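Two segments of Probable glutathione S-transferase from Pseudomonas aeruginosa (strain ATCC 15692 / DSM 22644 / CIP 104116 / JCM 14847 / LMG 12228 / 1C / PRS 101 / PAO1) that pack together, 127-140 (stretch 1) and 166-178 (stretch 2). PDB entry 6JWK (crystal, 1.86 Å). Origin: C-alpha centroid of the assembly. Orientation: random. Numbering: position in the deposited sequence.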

# COMPACT_ATOMS: atom_id res chain seq x y z
N ARG B 127 22.23 6.56 5.78
CA ARG B 127 20.82 6.91 5.45
C ARG B 127 20.65 7.00 3.93
O ARG B 127 19.77 6.27 3.40
CB ARG B 127 20.39 8.21 6.13
CG ARG B 127 19.54 7.94 7.36
CD ARG B 127 19.83 8.86 8.50
NE ARG B 127 19.82 10.24 8.07
CZ ARG B 127 20.56 11.18 8.62
NH1 ARG B 127 21.38 10.88 9.60
NH2 ARG B 127 20.49 12.41 8.18
N GLN B 128 21.45 7.87 3.27
CA GLN B 128 21.69 7.91 1.81
C GLN B 128 21.66 6.49 1.21
O GLN B 128 20.88 6.27 0.24
CB GLN B 128 23.05 8.56 1.52
CG GLN B 128 23.73 8.06 0.23
CD GLN B 128 22.86 8.57 -0.86
OE1 GLN B 128 22.10 9.49 -0.61
NE2 GLN B 128 22.88 7.94 -2.01
N ARG B 129 22.53 5.58 1.67
CA ARG B 129 22.71 4.23 1.07
C ARG B 129 21.46 3.35 1.31
O ARG B 129 21.08 2.49 0.46
CB ARG B 129 23.94 3.52 1.65
CG ARG B 129 25.28 4.10 1.18
CD ARG B 129 26.57 3.49 1.76
NE ARG B 129 26.31 3.06 3.12
CZ ARG B 129 26.03 1.81 3.51
NH1 ARG B 129 26.06 0.80 2.65
NH2 ARG B 129 25.73 1.57 4.78
N TRP B 130 20.83 3.49 2.47
CA TRP B 130 19.54 2.80 2.72
C TRP B 130 18.54 3.26 1.65
O TRP B 130 17.93 2.40 1.03
CB TRP B 130 19.07 3.11 4.15
CG TRP B 130 17.62 2.96 4.47
CD1 TRP B 130 16.61 3.84 4.20
CD2 TRP B 130 17.05 1.93 5.30
NE1 TRP B 130 15.43 3.40 4.75
CE2 TRP B 130 15.68 2.24 5.44
CE3 TRP B 130 17.56 0.78 5.91
CZ2 TRP B 130 14.82 1.41 6.17
CZ3 TRP B 130 16.70 -0.03 6.64
CH2 TRP B 130 15.34 0.27 6.73
N TYR B 131 18.37 4.57 1.51
CA TYR B 131 17.38 5.22 0.62
C TYR B 131 17.57 4.64 -0.79
O TYR B 131 16.59 4.16 -1.45
CB TYR B 131 17.50 6.74 0.71
CG TYR B 131 16.28 7.49 0.25
CD1 TYR B 131 15.92 7.57 -1.09
CD2 TYR B 131 15.50 8.15 1.18
CE1 TYR B 131 14.79 8.27 -1.48
CE2 TYR B 131 14.38 8.86 0.79
CZ TYR B 131 14.03 8.94 -0.54
OH TYR B 131 12.90 9.66 -0.85
N ALA B 132 18.84 4.59 -1.21
CA ALA B 132 19.24 4.28 -2.60
C ALA B 132 19.06 2.79 -2.83
O ALA B 132 18.70 2.40 -3.96
CB ALA B 132 20.67 4.75 -2.85
N HIS B 133 19.19 1.96 -1.80
CA HIS B 133 18.98 0.49 -1.94
C HIS B 133 17.48 0.20 -2.24
O HIS B 133 17.19 -0.56 -3.15
CB HIS B 133 19.52 -0.29 -0.72
CG HIS B 133 19.15 -1.74 -0.72
ND1 HIS B 133 19.71 -2.66 -1.59
CD2 HIS B 133 18.24 -2.42 0.02
CE1 HIS B 133 19.19 -3.85 -1.37
NE2 HIS B 133 18.27 -3.73 -0.41
N TRP B 134 16.56 0.74 -1.47
CA TRP B 134 15.12 0.42 -1.62
C TRP B 134 14.66 1.07 -2.94
O TRP B 134 13.85 0.46 -3.67
CB TRP B 134 14.35 0.91 -0.38
CG TRP B 134 14.83 0.30 0.90
CD1 TRP B 134 15.26 0.96 2.00
CD2 TRP B 134 15.01 -1.10 1.18
NE1 TRP B 134 15.69 0.08 2.96
CE2 TRP B 134 15.56 -1.19 2.48
CE3 TRP B 134 14.72 -2.28 0.50
CZ2 TRP B 134 15.87 -2.41 3.08
CZ3 TRP B 134 14.99 -3.50 1.10
CH2 TRP B 134 15.55 -3.56 2.38
N VAL B 135 15.20 2.26 -3.25
CA VAL B 135 14.93 2.92 -4.55
C VAL B 135 15.39 2.02 -5.69
O VAL B 135 14.56 1.79 -6.58
CB VAL B 135 15.49 4.36 -4.63
CG1 VAL B 135 15.55 4.86 -6.07
CG2 VAL B 135 14.64 5.31 -3.80
N ALA B 136 16.62 1.51 -5.72
CA ALA B 136 17.13 0.73 -6.89
C ALA B 136 16.30 -0.55 -7.05
O ALA B 136 15.86 -0.83 -8.14
CB ALA B 136 18.61 0.37 -6.73
N GLU B 137 16.08 -1.29 -5.98
CA GLU B 137 15.27 -2.53 -6.01
C GLU B 137 13.88 -2.21 -6.57
O GLU B 137 13.42 -2.95 -7.45
CB GLU B 137 15.08 -3.10 -4.60
CG GLU B 137 16.37 -3.42 -3.89
CD GLU B 137 16.95 -4.75 -4.28
OE1 GLU B 137 16.24 -5.75 -4.12
OE2 GLU B 137 18.07 -4.77 -4.79
N GLY B 138 13.21 -1.18 -6.03
CA GLY B 138 11.82 -0.88 -6.41
C GLY B 138 11.70 -0.32 -7.83
O GLY B 138 10.80 -0.73 -8.55
N LEU B 139 12.54 0.63 -8.20
CA LEU B 139 12.40 1.30 -9.52
C LEU B 139 12.83 0.35 -10.65
O LEU B 139 12.25 0.45 -11.72
CB LEU B 139 13.20 2.61 -9.55
CG LEU B 139 12.68 3.73 -8.66
CD1 LEU B 139 13.37 5.03 -9.01
CD2 LEU B 139 11.18 3.89 -8.73
N ALA B 140 13.75 -0.60 -10.42
CA ALA B 140 14.07 -1.59 -11.46
C ALA B 140 12.81 -2.40 -11.79
O ALA B 140 12.55 -2.68 -12.98
CB ALA B 140 15.19 -2.50 -11.01
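Stretch 2, residues 166-178: CLVPQLANARRMG

The centre of this contact is an aromatic ring with a methionine laid across it. Tyr131, chi1 in t, points its CA-to-CB bond toward stretch 2, and Met177 answers with all three chi angles in m, a curl that sets its CG 3.4 Å from the centroid of the Tyr131 ring and only 8° off the ring normal. That is a CH-pi contact over one face; Met177 SD follows over the same ring, 4.5 Å from the centroid of Tyr131. These two residues give up more area to the contact than any others, out of 467 Å² buried in all.

From there the apolar contact runs along stretch 1 in steps of four, Tyr131, Val135, Leu139, each with its CA-to-CB bond toward the partner. Stretch 2 is helical from 166 to 176, with a kink at Pro169, whose nitrogen has no hydrogen to give to the turn before. It runs largely against stretch 1, at a signed crossing angle of -142°, so as stretch 1 advances its partners step back from Met177 through Ala174 to Leu171 and Leu167. The axes come within 10.6 Å. At Val135 and Ala174 the two CA atoms are 6.8 Å apart, and the small alanine lets Val135 CG1 rest 3.8 Å from Ala174 CB. Farther on, the leucines span a wider gap: the CA atoms of Leu139 and Leu171 stand 8.9 Å apart, yet Leu139 CD1 reaches to 3.9 Å from Leu171 CD2. Leu171 starts with its CA-to-CB bond away from stretch 1 and only its end comes back. Leu139 CD2 also lies 4.5 Å from Leu167 CD2.

Polar groups enter beside this row. Gln170 brings its chain in along Leu139, with Gln170 CG 4.3 Å from Leu139 CD2. Gln170 OE1, 4.3 Å from Val135 CG2, is buried without a polar partner, a cost the packing carries. Asn173 CB sits just 3.0 Å from Tyr131 OH, a tight fit, while Asn173 OD1 accepts a 2.8 Å hydrogen bond from Arg176 NH1 within its own stretch.

The outer edge lies where stretch 2 leaves its helix. Gly178, with positive phi, closes a Schellman motif, its N bonded to Arg175 O at 3.0 Å; that phi by itself favours glycine. Here Gln128 faces Met177, their CA atoms 6.8 Å apart, and the end of the Gln128 side chain approaches the main chain of the turn. What the contact displays most plainly is fit of shape, from the methionine on the ring to the leucines at the far end.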

# COMPACT_ATOMS: atom_id res chain seq x y z
N CYS B 166 1.51 8.16 -8.05
CA CYS B 166 2.50 7.52 -7.15
C CYS B 166 3.93 7.71 -7.69
O CYS B 166 4.86 7.94 -6.88
CB CYS B 166 2.19 6.05 -6.95
SG CYS B 166 0.63 5.81 -6.08
N LEU B 167 4.15 7.59 -9.00
CA LEU B 167 5.54 7.62 -9.52
C LEU B 167 6.16 9.00 -9.44
O LEU B 167 7.37 9.11 -9.11
CB LEU B 167 5.56 7.08 -10.95
CG LEU B 167 5.91 5.59 -10.98
CD1 LEU B 167 5.56 4.94 -12.33
CD2 LEU B 167 7.38 5.38 -10.61
N VAL B 168 5.44 10.04 -9.80
CA VAL B 168 6.05 11.38 -9.92
C VAL B 168 6.59 11.79 -8.56
O VAL B 168 7.71 12.25 -8.48
CB VAL B 168 5.06 12.40 -10.53
CG1 VAL B 168 5.42 13.84 -10.23
CG2 VAL B 168 4.97 12.13 -12.03
N PRO B 169 5.85 11.63 -7.44
CA PRO B 169 6.44 11.97 -6.16
C PRO B 169 7.66 11.11 -5.79
O PRO B 169 8.68 11.62 -5.27
CB PRO B 169 5.24 11.83 -5.20
CG PRO B 169 4.03 12.07 -6.07
CD PRO B 169 4.41 11.31 -7.35
N GLN B 170 7.61 9.83 -6.11
CA GLN B 170 8.70 8.89 -5.79
C GLN B 170 9.98 9.27 -6.59
O GLN B 170 11.11 9.19 -6.02
CB GLN B 170 8.26 7.46 -6.10
CG GLN B 170 9.33 6.41 -5.81
CD GLN B 170 9.66 6.48 -4.35
OE1 GLN B 170 10.69 7.04 -3.96
NE2 GLN B 170 8.76 5.94 -3.54
N LEU B 171 9.86 9.61 -7.87
CA LEU B 171 11.06 10.03 -8.68
C LEU B 171 11.62 11.36 -8.16
O LEU B 171 12.85 11.46 -7.99
CB LEU B 171 10.69 10.09 -10.17
CG LEU B 171 10.41 8.74 -10.81
CD1 LEU B 171 9.75 8.94 -12.17
CD2 LEU B 171 11.70 7.94 -10.92
N ALA B 172 10.78 12.33 -7.81
CA ALA B 172 11.28 13.63 -7.28
C ALA B 172 12.11 13.34 -6.02
O ALA B 172 13.21 13.84 -5.91
CB ALA B 172 10.14 14.57 -7.01
N ASN B 173 11.62 12.46 -5.17
CA ASN B 173 12.26 12.09 -3.88
C ASN B 173 13.59 11.41 -4.16
O ASN B 173 14.60 11.78 -3.49
CB ASN B 173 11.42 11.12 -3.07
CG ASN B 173 10.42 11.79 -2.17
OD1 ASN B 173 10.50 13.00 -1.95
ND2 ASN B 173 9.50 10.98 -1.64
N ALA B 174 13.59 10.41 -5.04
CA ALA B 174 14.81 9.64 -5.37
C ALA B 174 15.87 10.61 -5.94
O ALA B 174 17.09 10.48 -5.58
CB ALA B 174 14.52 8.51 -6.31
N ARG B 175 15.44 11.56 -6.79
CA ARG B 175 16.38 12.49 -7.47
C ARG B 175 17.02 13.35 -6.38
O ARG B 175 18.26 13.47 -6.38
CB ARG B 175 15.64 13.37 -8.49
CG ARG B 175 16.50 14.48 -9.10
CD ARG B 175 15.77 15.17 -10.26
NE ARG B 175 15.40 14.20 -11.31
CZ ARG B 175 14.18 13.71 -11.57
NH1 ARG B 175 13.13 14.11 -10.88
NH2 ARG B 175 14.02 12.78 -12.50
N ARG B 176 16.18 13.89 -5.50
CA ARG B 176 16.60 14.82 -4.42
C ARG B 176 17.55 14.09 -3.46
O ARG B 176 18.42 14.76 -2.87
CB ARG B 176 15.39 15.42 -3.72
CG ARG B 176 15.76 16.59 -2.83
CD ARG B 176 14.52 17.30 -2.30
NE ARG B 176 13.80 16.39 -1.43
CZ ARG B 176 12.63 15.79 -1.70
NH1 ARG B 176 12.10 14.96 -0.81
NH2 ARG B 176 11.99 16.00 -2.84
N MET B 177 17.44 12.77 -3.30
CA MET B 177 18.32 12.01 -2.37
C MET B 177 19.60 11.56 -3.09
O MET B 177 20.37 10.78 -2.51
CB MET B 177 17.58 10.81 -1.77
CG MET B 177 16.65 11.19 -0.66
SD MET B 177 17.50 12.01 0.72
CE MET B 177 18.57 10.64 1.15
N GLY B 178 19.80 11.96 -4.34
CA GLY B 178 21.09 11.69 -5.01
C GLY B 178 21.10 10.33 -5.62
O GLY B 178 22.18 9.86 -5.96